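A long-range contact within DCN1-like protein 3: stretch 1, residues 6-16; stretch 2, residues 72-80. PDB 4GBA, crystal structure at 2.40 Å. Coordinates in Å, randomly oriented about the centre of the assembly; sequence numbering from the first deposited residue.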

# COMPACT_ATOMS: atom_id res chain seq x y z
N GLN A 6 -0.22 30.67 3.19
CA GLN A 6 -1.45 30.90 3.97
C GLN A 6 -2.59 29.98 3.55
O GLN A 6 -3.37 29.51 4.40
CB GLN A 6 -1.95 32.35 3.88
CG GLN A 6 -3.16 32.61 4.79
CD GLN A 6 -4.22 33.51 4.15
OE1 GLN A 6 -3.95 34.67 3.82
NE2 GLN A 6 -5.43 32.97 3.98
N ARG A 7 -2.72 29.74 2.25
CA ARG A 7 -3.77 28.85 1.79
C ARG A 7 -3.56 27.45 2.38
O ARG A 7 -4.52 26.75 2.71
CB ARG A 7 -3.86 28.84 0.27
CG ARG A 7 -4.25 30.18 -0.32
CD ARG A 7 -5.02 30.04 -1.62
NE ARG A 7 -4.42 29.08 -2.54
CZ ARG A 7 -4.86 28.86 -3.77
NH1 ARG A 7 -5.90 29.55 -4.22
NH2 ARG A 7 -4.28 27.94 -4.54
N LEU A 8 -2.30 27.06 2.52
CA LEU A 8 -1.95 25.75 3.06
C LEU A 8 -2.39 25.61 4.51
O LEU A 8 -2.95 24.59 4.91
CB LEU A 8 -0.46 25.47 2.92
CG LEU A 8 -0.07 23.99 3.03
CD1 LEU A 8 -1.07 23.13 2.29
CD2 LEU A 8 1.34 23.75 2.49
N GLU A 9 -2.14 26.65 5.30
CA GLU A 9 -2.61 26.68 6.68
C GLU A 9 -4.13 26.56 6.78
O GLU A 9 -4.64 25.82 7.62
CB GLU A 9 -2.15 27.95 7.38
CG GLU A 9 -2.51 27.97 8.85
CD GLU A 9 -1.70 26.95 9.65
OE1 GLU A 9 -2.27 26.35 10.60
OE2 GLU A 9 -0.51 26.76 9.34
N GLU A 10 -4.87 27.30 5.95
CA GLU A 10 -6.33 27.19 5.97
C GLU A 10 -6.78 25.79 5.52
O GLU A 10 -7.74 25.23 6.07
CB GLU A 10 -6.99 28.27 5.11
N LEU A 11 -6.09 25.23 4.54
CA LEU A 11 -6.40 23.90 4.04
C LEU A 11 -6.18 22.86 5.13
O LEU A 11 -7.04 22.02 5.38
CB LEU A 11 -5.54 23.56 2.83
CG LEU A 11 -5.92 22.25 2.14
CD1 LEU A 11 -7.36 22.31 1.66
CD2 LEU A 11 -4.97 22.02 0.97
N PHE A 12 -5.02 22.93 5.78
CA PHE A 12 -4.74 22.03 6.89
C PHE A 12 -5.78 22.16 7.98
O PHE A 12 -6.29 21.16 8.48
CB PHE A 12 -3.34 22.29 7.47
CG PHE A 12 -2.96 21.33 8.58
CD1 PHE A 12 -2.73 19.98 8.31
CD2 PHE A 12 -2.84 21.77 9.89
CE1 PHE A 12 -2.39 19.10 9.32
CE2 PHE A 12 -2.49 20.89 10.91
CZ PHE A 12 -2.26 19.55 10.62
N ARG A 13 -6.10 23.39 8.35
CA ARG A 13 -6.99 23.66 9.47
C ARG A 13 -8.38 23.04 9.29
O ARG A 13 -9.07 22.75 10.26
CB ARG A 13 -7.12 25.18 9.70
CG ARG A 13 -5.95 25.80 10.45
CD ARG A 13 -6.21 25.89 11.95
NE ARG A 13 -4.98 25.91 12.74
CZ ARG A 13 -4.93 26.05 14.07
NH1 ARG A 13 -6.05 26.20 14.76
NH2 ARG A 13 -3.76 26.05 14.69
N ARG A 14 -8.80 22.83 8.04
CA ARG A 14 -10.16 22.36 7.85
C ARG A 14 -10.33 20.85 7.97
O ARG A 14 -11.45 20.37 8.05
CB ARG A 14 -10.81 22.94 6.58
CG ARG A 14 -10.53 22.25 5.28
CD ARG A 14 -10.67 23.29 4.16
NE ARG A 14 -11.39 22.81 2.98
CZ ARG A 14 -11.20 23.28 1.73
NH1 ARG A 14 -10.30 24.23 1.49
NH2 ARG A 14 -11.93 22.79 0.72
N TYR A 15 -9.22 20.11 8.02
CA TYR A 15 -9.26 18.66 8.17
C TYR A 15 -8.62 18.25 9.49
O TYR A 15 -8.79 17.14 9.97
CB TYR A 15 -8.56 17.98 7.00
CG TYR A 15 -9.10 18.40 5.66
CD1 TYR A 15 -10.34 17.94 5.23
CD2 TYR A 15 -8.38 19.24 4.81
CE1 TYR A 15 -10.86 18.31 4.00
CE2 TYR A 15 -8.90 19.63 3.57
CZ TYR A 15 -10.14 19.15 3.18
OH TYR A 15 -10.68 19.50 1.96
N LYS A 16 -7.89 19.20 10.07
CA LYS A 16 -7.16 18.97 11.31
C LYS A 16 -8.07 18.55 12.47
O LYS A 16 -9.21 19.01 12.58
CB LYS A 16 -6.37 20.23 11.66
CG LYS A 16 -5.71 20.22 13.02
CD LYS A 16 -5.15 21.60 13.35
CE LYS A 16 -4.85 21.73 14.83
NZ LYS A 16 -6.08 21.62 15.67
N SER A 72 3.87 20.71 -4.76
CA SER A 72 3.51 22.08 -5.13
C SER A 72 2.01 22.29 -5.22
O SER A 72 1.47 22.63 -6.28
CB SER A 72 4.21 22.51 -6.42
OG SER A 72 5.60 22.65 -6.17
N ALA A 73 1.35 22.09 -4.08
CA ALA A 73 -0.07 22.32 -3.98
C ALA A 73 -0.34 22.94 -2.63
O ALA A 73 0.33 22.63 -1.63
CB ALA A 73 -0.85 21.01 -4.13
N ASP A 74 -1.30 23.86 -2.61
CA ASP A 74 -1.80 24.41 -1.36
C ASP A 74 -3.34 24.38 -1.40
O ASP A 74 -4.02 25.09 -0.66
CB ASP A 74 -1.27 25.82 -1.12
CG ASP A 74 -1.70 26.81 -2.20
OD1 ASP A 74 -2.50 26.44 -3.10
OD2 ASP A 74 -1.27 27.98 -2.13
N SER A 75 -3.88 23.54 -2.28
CA SER A 75 -5.33 23.48 -2.45
C SER A 75 -5.79 22.11 -2.93
O SER A 75 -5.02 21.34 -3.51
CB SER A 75 -5.79 24.53 -3.46
OG SER A 75 -5.59 24.06 -4.78
N ILE A 76 -7.07 21.83 -2.69
CA ILE A 76 -7.71 20.60 -3.15
C ILE A 76 -7.59 20.44 -4.66
O ILE A 76 -7.26 19.36 -5.17
CB ILE A 76 -9.21 20.58 -2.74
CG1 ILE A 76 -9.35 20.39 -1.23
CG2 ILE A 76 -9.95 19.48 -3.48
CD1 ILE A 76 -8.78 19.05 -0.73
N ASP A 77 -7.85 21.53 -5.39
CA ASP A 77 -7.75 21.51 -6.84
C ASP A 77 -6.32 21.35 -7.33
O ASP A 77 -6.09 20.72 -8.36
CB ASP A 77 -8.40 22.76 -7.46
CG ASP A 77 -9.87 22.55 -7.79
OD1 ASP A 77 -10.52 21.67 -7.17
OD2 ASP A 77 -10.37 23.25 -8.69
N GLY A 78 -5.37 21.90 -6.59
CA GLY A 78 -3.97 21.76 -6.93
C GLY A 78 -3.49 20.33 -6.78
O GLY A 78 -2.78 19.81 -7.63
N ILE A 79 -3.89 19.68 -5.68
CA ILE A 79 -3.56 18.28 -5.46
C ILE A 79 -4.12 17.40 -6.58
O ILE A 79 -3.40 16.59 -7.15
CB ILE A 79 -4.04 17.77 -4.08
CG1 ILE A 79 -3.30 18.52 -2.97
CG2 ILE A 79 -3.79 16.27 -3.94
CD1 ILE A 79 -3.99 18.55 -1.66
N CYS A 80 -5.40 17.56 -6.89
CA CYS A 80 -6.02 16.75 -7.94
C CYS A 80 -5.28 16.89 -9.26
O CYS A 80 -5.10 15.91 -9.99
CB CYS A 80 -7.51 17.09 -8.13
SG CYS A 80 -8.53 16.69 -6.70
O HOH W 1 -8.87 23.93 -1.63

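Contacts between segments far apart in sequence often combine a charged clasp at the solvent-facing margin with an apolar patch beneath it, and these two stretches of DCN1-like protein 3 illustrate the arrangement on a small scale. Only 384 Å² is buried, both sides summed, where the helix that includes R7 to R13 meets the turn that leads into a second helix at I76. The backbones come closest at L8 and D74, whose CA atoms lie 4.6 Å apart.

The clasp is the salt bridge between R7 and D74. Both CA-to-CB bonds point toward the opposing stretch, so neither side chain must double back to meet its partner. R7 leaves its helix with chi1 m and chi2 t, then bends at chi3 (m), which sets the edge of the guanidinium against the carboxylate. D74, with chi1 p and chi2 near 5°, holds its carboxylate so that OD1 faces R7 NH2 and OD2 comes within reach of R7 NE. The strong bond runs from R7 NH2 to D74 OD1, at 2.7 Å; R7 NE adds weak bonds to D74 OD1 at 3.3 Å and to D74 OD2 at 3.4 Å. The pairing is therefore lopsided, with NH2 making the short contact. Exposed arginine suits this position, since its long chain can span the gap while its charge remains at the surface.

Beneath the clasp, leucines pack against the turn itself. L8 and L11 share the t,p rotamer but present themselves differently. L8 points sideways, and its CD1 lies 3.9 Å from D74 CA. L11, one helical turn after R7, points toward the second stretch and is buried: its CD2 sits 3.6 Å from D74 O and 3.7 Å from S75 CA, while its CD1 meets I76 CG1 at 4.0 Å. The branched end of leucine thus touches backbone and side chain together.

I76 shows how a rotamer can compensate for an indirect start. Its CA-to-CB bond points sideways, yet the m,m conformation brings the end of the side chain nearer, placing CD1 3.3 Å from Y15 OH and 4.1 Å from Y15 CZ. The CA-to-CB bond of Y15 points toward the second stretch, and with chi1 m the ring reaches I76; its hydroxyl, hydrogen-bonded elsewhere in the structure, also rests against I76 CD1, and the contact with CZ is apolar. A water accepts a 3.0 Å hydrogen bond from I76 N and a weak one from R14 NH1 at 3.4 Å, linking the stretches.

S75 caps the N-terminus of the second helix. With chi1 p, its OG accepts a 2.8 Å capping bond from G78 N, satisfying an amide of the first turn, while its own CB lies 3.9 Å from R7 NH2.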